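Local coordinates for protein transcriptional regulator, ROK family (Vibrio cholerae O1 biovar eltor, PDB 1Z05) that probably binds DNA as a ROK-family transcriptional regulator homologous to Mlc of Escherichia coli, linked to the control of carbohydrate metabolism, and carries a bound zinc ion, at residues E154-E157 with F158-Y162; S399-Y402 with K403-T406; S386-V389 with Y390-D393. All blocks are in the same frame, centred on the assembly; numbering follows the deposited sequence.

Interaction 1 of 3, residues E154-E157 with F158-Y162; sequences EIEE and FFQTY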
# COMPACT_ATOMS: atom_id res chain seq x y z
N GLU A 154 9.59 -33.52 9.47
CA GLU A 154 8.44 -33.35 10.35
C GLU A 154 7.10 -33.32 9.63
O GLU A 154 6.09 -33.79 10.17
CB GLU A 154 8.59 -32.10 11.23
CG GLU A 154 9.71 -32.22 12.27
CD GLU A 154 9.48 -33.31 13.32
OE1 GLU A 154 8.36 -33.87 13.40
OE2 GLU A 154 10.44 -33.61 14.07
N ILE A 155 7.08 -32.79 8.41
CA ILE A 155 5.88 -32.85 7.57
C ILE A 155 5.56 -34.31 7.20
O ILE A 155 4.42 -34.77 7.37
CB ILE A 155 6.00 -31.97 6.29
CG1 ILE A 155 6.02 -30.49 6.65
CG2 ILE A 155 4.85 -32.25 5.31
CD1 ILE A 155 6.43 -29.57 5.47
N GLU A 156 6.57 -35.03 6.72
CA GLU A 156 6.46 -36.46 6.42
C GLU A 156 5.90 -37.27 7.60
O GLU A 156 4.94 -38.03 7.43
CB GLU A 156 7.83 -37.01 6.00
CG GLU A 156 7.92 -38.53 5.85
CD GLU A 156 9.37 -39.03 5.80
OE1 GLU A 156 9.66 -40.12 6.33
OE2 GLU A 156 10.22 -38.30 5.24
N GLU A 157 6.49 -37.08 8.78
CA GLU A 157 6.06 -37.74 10.01
C GLU A 157 4.60 -37.43 10.34
O GLU A 157 3.84 -38.32 10.70
CB GLU A 157 6.98 -37.32 11.18
CG GLU A 157 6.62 -37.90 12.55
CD GLU A 157 7.14 -39.31 12.76
OE1 GLU A 157 6.80 -40.22 11.97
OE2 GLU A 157 7.88 -39.53 13.75
N PHE A 158 4.21 -36.16 10.18
CA PHE A 158 2.84 -35.70 10.43
C PHE A 158 1.81 -36.42 9.56
O PHE A 158 0.78 -36.89 10.06
CB PHE A 158 2.73 -34.18 10.25
CG PHE A 158 1.41 -33.59 10.73
CD1 PHE A 158 1.31 -33.05 12.02
CD2 PHE A 158 0.29 -33.57 9.91
CE1 PHE A 158 0.09 -32.51 12.48
CE2 PHE A 158 -0.93 -33.05 10.36
CZ PHE A 158 -1.02 -32.51 11.64
N PHE A 159 2.08 -36.51 8.26
CA PHE A 159 1.21 -37.25 7.34
C PHE A 159 1.07 -38.73 7.70
O PHE A 159 0.00 -39.31 7.56
CB PHE A 159 1.67 -37.09 5.88
CG PHE A 159 1.09 -35.89 5.20
CD1 PHE A 159 -0.09 -36.00 4.45
CD2 PHE A 159 1.70 -34.64 5.30
CE1 PHE A 159 -0.62 -34.89 3.80
CE2 PHE A 159 1.17 -33.53 4.67
CZ PHE A 159 -0.00 -33.64 3.92
N GLN A 160 2.16 -39.33 8.18
CA GLN A 160 2.13 -40.72 8.60
C GLN A 160 1.39 -40.88 9.92
O GLN A 160 0.54 -41.76 10.05
CB GLN A 160 3.56 -41.28 8.72
CG GLN A 160 4.22 -41.59 7.39
CD GLN A 160 5.72 -41.77 7.50
OE1 GLN A 160 6.23 -42.15 8.55
NE2 GLN A 160 6.43 -41.49 6.42
N THR A 161 1.71 -40.03 10.89
CA THR A 161 1.12 -40.16 12.23
C THR A 161 -0.39 -39.94 12.22
O THR A 161 -1.13 -40.67 12.87
CB THR A 161 1.77 -39.20 13.24
OG1 THR A 161 3.17 -39.47 13.32
CG2 THR A 161 1.14 -39.39 14.64
N TYR A 162 -0.83 -38.93 11.47
CA TYR A 162 -2.24 -38.55 11.48
C TYR A 162 -3.01 -38.99 10.23
O TYR A 162 -4.04 -38.41 9.91
CB TYR A 162 -2.37 -37.04 11.72
CG TYR A 162 -1.76 -36.65 13.05
CD1 TYR A 162 -2.43 -36.93 14.25
CD2 TYR A 162 -0.50 -36.06 13.11
CE1 TYR A 162 -1.87 -36.59 15.47
CE2 TYR A 162 0.08 -35.73 14.32
CZ TYR A 162 -0.61 -36.00 15.50
OH TYR A 162 -0.04 -35.67 16.71
O HOH W 1 5.89 -42.90 11.17

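Interaction 2 of 3, residues S399-Y402 with K403-T406; sequences SRFY and KQAT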
# COMPACT_ATOMS: atom_id res chain seq x y z
N SER A 399 -6.61 -7.50 19.64
CA SER A 399 -6.70 -8.48 18.57
C SER A 399 -7.42 -9.73 19.06
O SER A 399 -7.31 -10.08 20.23
CB SER A 399 -5.30 -8.86 18.07
OG SER A 399 -4.62 -9.65 19.05
N ARG A 400 -8.15 -10.40 18.17
CA ARG A 400 -8.79 -11.68 18.49
C ARG A 400 -7.75 -12.79 18.73
O ARG A 400 -7.91 -13.61 19.65
CB ARG A 400 -9.76 -12.07 17.35
CG ARG A 400 -10.32 -13.49 17.39
CD ARG A 400 -11.18 -13.75 18.60
NE ARG A 400 -11.71 -15.11 18.64
CZ ARG A 400 -11.11 -16.15 19.22
NH1 ARG A 400 -9.93 -16.01 19.81
NH2 ARG A 400 -11.69 -17.35 19.19
N PHE A 401 -6.70 -12.81 17.92
CA PHE A 401 -5.71 -13.88 17.99
C PHE A 401 -4.41 -13.45 18.64
O PHE A 401 -4.03 -12.28 18.57
CB PHE A 401 -5.43 -14.47 16.59
CG PHE A 401 -6.68 -14.92 15.87
CD1 PHE A 401 -7.43 -16.00 16.34
CD2 PHE A 401 -7.13 -14.23 14.73
CE1 PHE A 401 -8.59 -16.41 15.68
CE2 PHE A 401 -8.29 -14.64 14.07
CZ PHE A 401 -9.01 -15.73 14.54
N TYR A 402 -3.75 -14.38 19.31
CA TYR A 402 -2.36 -14.21 19.71
C TYR A 402 -1.66 -15.55 19.89
O TYR A 402 -0.59 -15.76 19.33
CB TYR A 402 -2.17 -13.35 20.98
CG TYR A 402 -0.70 -13.20 21.33
CD1 TYR A 402 0.16 -12.45 20.51
CD2 TYR A 402 -0.15 -13.86 22.43
CE1 TYR A 402 1.51 -12.35 20.80
CE2 TYR A 402 1.21 -13.75 22.73
CZ TYR A 402 2.04 -12.99 21.91
OH TYR A 402 3.38 -12.86 22.19
N LYS A 403 -2.26 -16.43 20.68
CA LYS A 403 -1.68 -17.76 20.92
C LYS A 403 -2.14 -18.78 19.87
O LYS A 403 -1.68 -19.93 19.88
CB LYS A 403 -1.96 -18.25 22.34
CG LYS A 403 -1.03 -17.65 23.39
CD LYS A 403 -1.60 -17.78 24.80
CE LYS A 403 -0.65 -17.21 25.85
NZ LYS A 403 -0.32 -15.77 25.62
N GLN A 404 -3.04 -18.36 18.99
CA GLN A 404 -3.45 -19.18 17.85
C GLN A 404 -2.43 -18.93 16.74
O GLN A 404 -2.64 -18.11 15.85
CB GLN A 404 -4.88 -18.87 17.39
CG GLN A 404 -5.95 -19.04 18.47
CD GLN A 404 -6.12 -17.78 19.31
OE1 GLN A 404 -5.26 -16.91 19.33
NE2 GLN A 404 -7.24 -17.69 20.02
N ALA A 405 -1.32 -19.66 16.84
CA ALA A 405 -0.16 -19.40 16.01
C ALA A 405 -0.36 -19.74 14.53
O ALA A 405 0.36 -19.23 13.68
CB ALA A 405 1.04 -20.15 16.57
N THR A 406 -1.33 -20.60 14.23
CA THR A 406 -1.53 -21.03 12.84
C THR A 406 -2.74 -20.39 12.12
O THR A 406 -2.96 -20.65 10.94
CB THR A 406 -1.56 -22.57 12.68
OG1 THR A 406 -2.68 -23.13 13.40
CG2 THR A 406 -0.26 -23.20 13.19
O HOH W 2 -1.35 -15.18 16.20

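Interaction 3 of 3, residues S386-V389 with Y390-D393; sequences SLPV and YHQD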
# COMPACT_ATOMS: atom_id res chain seq x y z
N SER A 386 -1.70 13.37 16.10
CA SER A 386 -2.37 13.11 14.82
C SER A 386 -3.60 14.00 14.72
O SER A 386 -4.08 14.50 15.73
CB SER A 386 -2.73 11.61 14.67
OG SER A 386 -3.70 11.19 15.62
N LEU A 387 -4.07 14.22 13.48
CA LEU A 387 -5.22 15.09 13.23
C LEU A 387 -6.48 14.59 13.93
O LEU A 387 -6.82 13.41 13.84
CB LEU A 387 -5.49 15.18 11.72
CG LEU A 387 -4.57 16.02 10.82
CD1 LEU A 387 -4.87 15.75 9.34
CD2 LEU A 387 -4.69 17.49 11.12
N PRO A 388 -7.18 15.50 14.64
CA PRO A 388 -8.50 15.20 15.20
C PRO A 388 -9.42 14.44 14.25
O PRO A 388 -9.96 13.41 14.64
CB PRO A 388 -9.05 16.60 15.53
CG PRO A 388 -7.82 17.34 15.95
CD PRO A 388 -6.74 16.87 15.00
N VAL A 389 -9.56 14.91 13.01
CA VAL A 389 -10.42 14.24 12.04
C VAL A 389 -10.03 12.77 11.78
O VAL A 389 -10.88 11.93 11.50
CB VAL A 389 -10.55 15.05 10.70
CG1 VAL A 389 -9.28 14.95 9.86
CG2 VAL A 389 -11.76 14.59 9.90
N TYR A 390 -8.73 12.47 11.91
CA TYR A 390 -8.21 11.12 11.69
C TYR A 390 -8.49 10.16 12.85
O TYR A 390 -8.62 8.97 12.64
CB TYR A 390 -6.69 11.16 11.49
CG TYR A 390 -6.21 11.48 10.09
CD1 TYR A 390 -6.81 12.47 9.31
CD2 TYR A 390 -5.12 10.80 9.56
CE1 TYR A 390 -6.34 12.75 8.02
CE2 TYR A 390 -4.64 11.07 8.29
CZ TYR A 390 -5.24 12.04 7.53
OH TYR A 390 -4.74 12.29 6.27
N HIS A 391 -8.54 10.69 14.07
CA HIS A 391 -8.64 9.83 15.25
C HIS A 391 -9.94 9.97 16.04
O HIS A 391 -10.04 9.46 17.16
CB HIS A 391 -7.41 10.02 16.16
CG HIS A 391 -7.33 11.36 16.82
ND1 HIS A 391 -6.30 12.24 16.57
CD2 HIS A 391 -8.15 11.97 17.70
CE1 HIS A 391 -6.49 13.34 17.28
NE2 HIS A 391 -7.61 13.21 17.97
N GLN A 392 -10.93 10.65 15.45
CA GLN A 392 -12.21 10.93 16.13
C GLN A 392 -13.00 9.67 16.50
O GLN A 392 -13.31 9.45 17.68
CB GLN A 392 -13.08 11.88 15.29
CG GLN A 392 -12.98 13.34 15.72
CD GLN A 392 -13.78 14.30 14.84
OE1 GLN A 392 -14.60 13.89 14.01
NE2 GLN A 392 -13.55 15.60 15.03
N ASP A 393 -13.31 8.86 15.50
CA ASP A 393 -14.09 7.64 15.70
C ASP A 393 -13.19 6.41 15.64
O ASP A 393 -13.60 5.33 15.20
CB ASP A 393 -15.20 7.56 14.64
CG ASP A 393 -14.77 8.13 13.29
OD1 ASP A 393 -13.70 7.74 12.77
OD2 ASP A 393 -15.52 8.97 12.74

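Interaction 1 of 3, residues E154-E157 with F158-Y162
The last two turns of an amphipathic helix, 144-161, join residues 154-157 to 158-162, and Glu157 and Thr161 are tied by two hydrogen bonds between them. Glu157 O accepts from Thr161 twice: the backbone N approaches nearly head-on to the carbonyl at 2.7 Å, whereas Thr161 OG1 comes from above the carbonyl plane at 2.9 Å from Glu157 O. The threonine can reach back in this way because its OG1 stands anti to its own carbonyl carbon (chi1 -59°), on the side facing the preceding turn. Ordinary i to i+4 bonds continue the pattern, among them Phe159 N to Ile155 O at 3.0 Å.

One flank of this helix lies on the first five-stranded sheet of the ROK fold, and there the contact turns apolar. Ile155 and Phe159 run side by side in the same direction, the CG2 branch of Ile155 meeting ring atom CE2 of Phe159 at 3.9 Å, while Ile155 O sits in the plane of the ring at its edge. Phe158 reaches Leu111, Ile122, Leu124 and Thr135 on three strands of the sheet, and Ile155 also touches Met113 and, on helix 200-208, Ile204 and Thr208. Within the later segment, Tyr162 CD2 stands 3.6 Å above one face of the Phe158 ring, over its centre.

The other flank is hydrophilic. Glu156 and Gln160 lie alongside each other, with Gln160 NE2 3.4 Å from Glu156 CG and the carboxylate and amide planes 44° apart. Glu157 and Gln160 instead cross at about a right angle, and a water joins them, donating to Glu157 OE1 at 2.9 Å and to Gln160 OE1 at 2.7 Å. Tyr162 is the first residue to leave helical geometry, yet its N still bonds to Phe158 O.

Interaction 2 of 3, residues S399-Y402 with K403-T406
Gln404 turns its side-chain amide back on the chain that precedes it, and a backbone N-H of residues 399-402 is caught by a side chain of 403-406. Gln404 OE1 accepts from Tyr402 N at 2.9 Å in a fairly straight bond (160° at the hydrogen), the donor lying close to the line of the side-chain carbonyl. A bend at chi2 (87°) folds the amide back to this point. Gln404 itself is the centre of an inverse gamma turn in the irregular connection from strand 395-398 to helix 407-418.

The closely packed part surrounds Phe401, which is buried against Trp221 and Phe228 of helix 217-228. Gln404 CD meets the edge of the ring, in its plane and 3.7 Å from Phe401 CD1, with the amide turned almost perpendicular to the ring (85°). Over one ring face lies Arg400 CG, 3.7 Å above the plane, so the aromatic group has the aliphatic part of the arginine on a face and the glutamine at its rim. Glu225, on the same helix, takes the backbone N-H groups of Arg400 and Phe401 with its two carboxylate oxygens.

Toward solvent the partners are fewer and looser. Lys403, an exposed residue, brings NZ to the edge of the Tyr402 ring, in plane and 3.7 Å from CD2. A water donates long bonds to Tyr402 O and Gln404 O, the latter at 3.2 Å. The chemistry is consistent with side-chain carbonyl and carboxylate oxygens fixing this irregular segment, by receiving three successive backbone N-H groups, those of Arg400, Phe401 and Tyr402, where the chain forms neither helix nor strand.

Interaction 3 of 3, residues S386-V389 with Y390-D393
Residues 386-393 wind from the end of helix 371-385 into a short, weakly bonded helical turn, in which Leu387 O accepts Tyr390 N at 2.9 Å and Pro388 O accepts His391 N at 3.1 Å, each donor well above the carbonyl plane. These are i to i+3 bonds, and a weak one from His391 N to Leu387 O accompanies them.

His391 folds back over the start of the turn. Its CG lies between the backbone N and the carbonyl carbon (chi1 67°), a rotation that brings the imidazole over Pro388 and beside Ser386. Pro388 CA then makes a CH-pi contact with one ring face, 3.7 Å from the centroid of the His391 ring and offset toward its rim. His391 ND1 donates to Ser386 OG at 3.0 Å, the oxygen tilted 21° from the ring plane, and the same OG is hydrogen-bonded to Ile382 O in helix 371-385.

Tyr390 takes the apolar contacts. Leu387 CD1 approaches its ring at 3.6 Å from CE1, and Val389 CG1 lies in plane at the ring edge, 3.5 Å from Tyr390 CD1. Ile353 of helix 332-356 also packs on Tyr390, while the second subunit adds Asn263 to Tyr390 and its zinc ligand Cys281 to Leu387 and Pro388.

The serine hydroxyl's bond to Ile382 O is consistent with ND1 of His391 carrying a proton. A bound sulfate, probably from the crystallisation liquor, lies about 3 Å from the histidine side chain, nearest atoms, and its negative charge could stabilise a protonated imidazole.

All three contacts are local, but they grade from regular helix to irregular chain. Interaction 1 belongs to one long helix, with an apolar flank on the first sheet and a solvent-facing polar one; interaction 3, also partly buried, is a short turn at the subunit interface. Interaction 2 is a surface contact in the connection from strand 395-398, at the edge of the second sheet, to helix 407-418, yet it lies nearest the chain's centre, and Thr406 packs on strand 119-126, as interaction 1 does. Interactions 1 and 3 lie on opposite sides of that centre, about 51 Å apart between their centres. Backbone bonding dominates interaction 1, a side-chain amide supplies the one direct hydrogen bond across interaction 2, and interaction 3 combines short backbone bonds with an imidazole-hydroxyl bond.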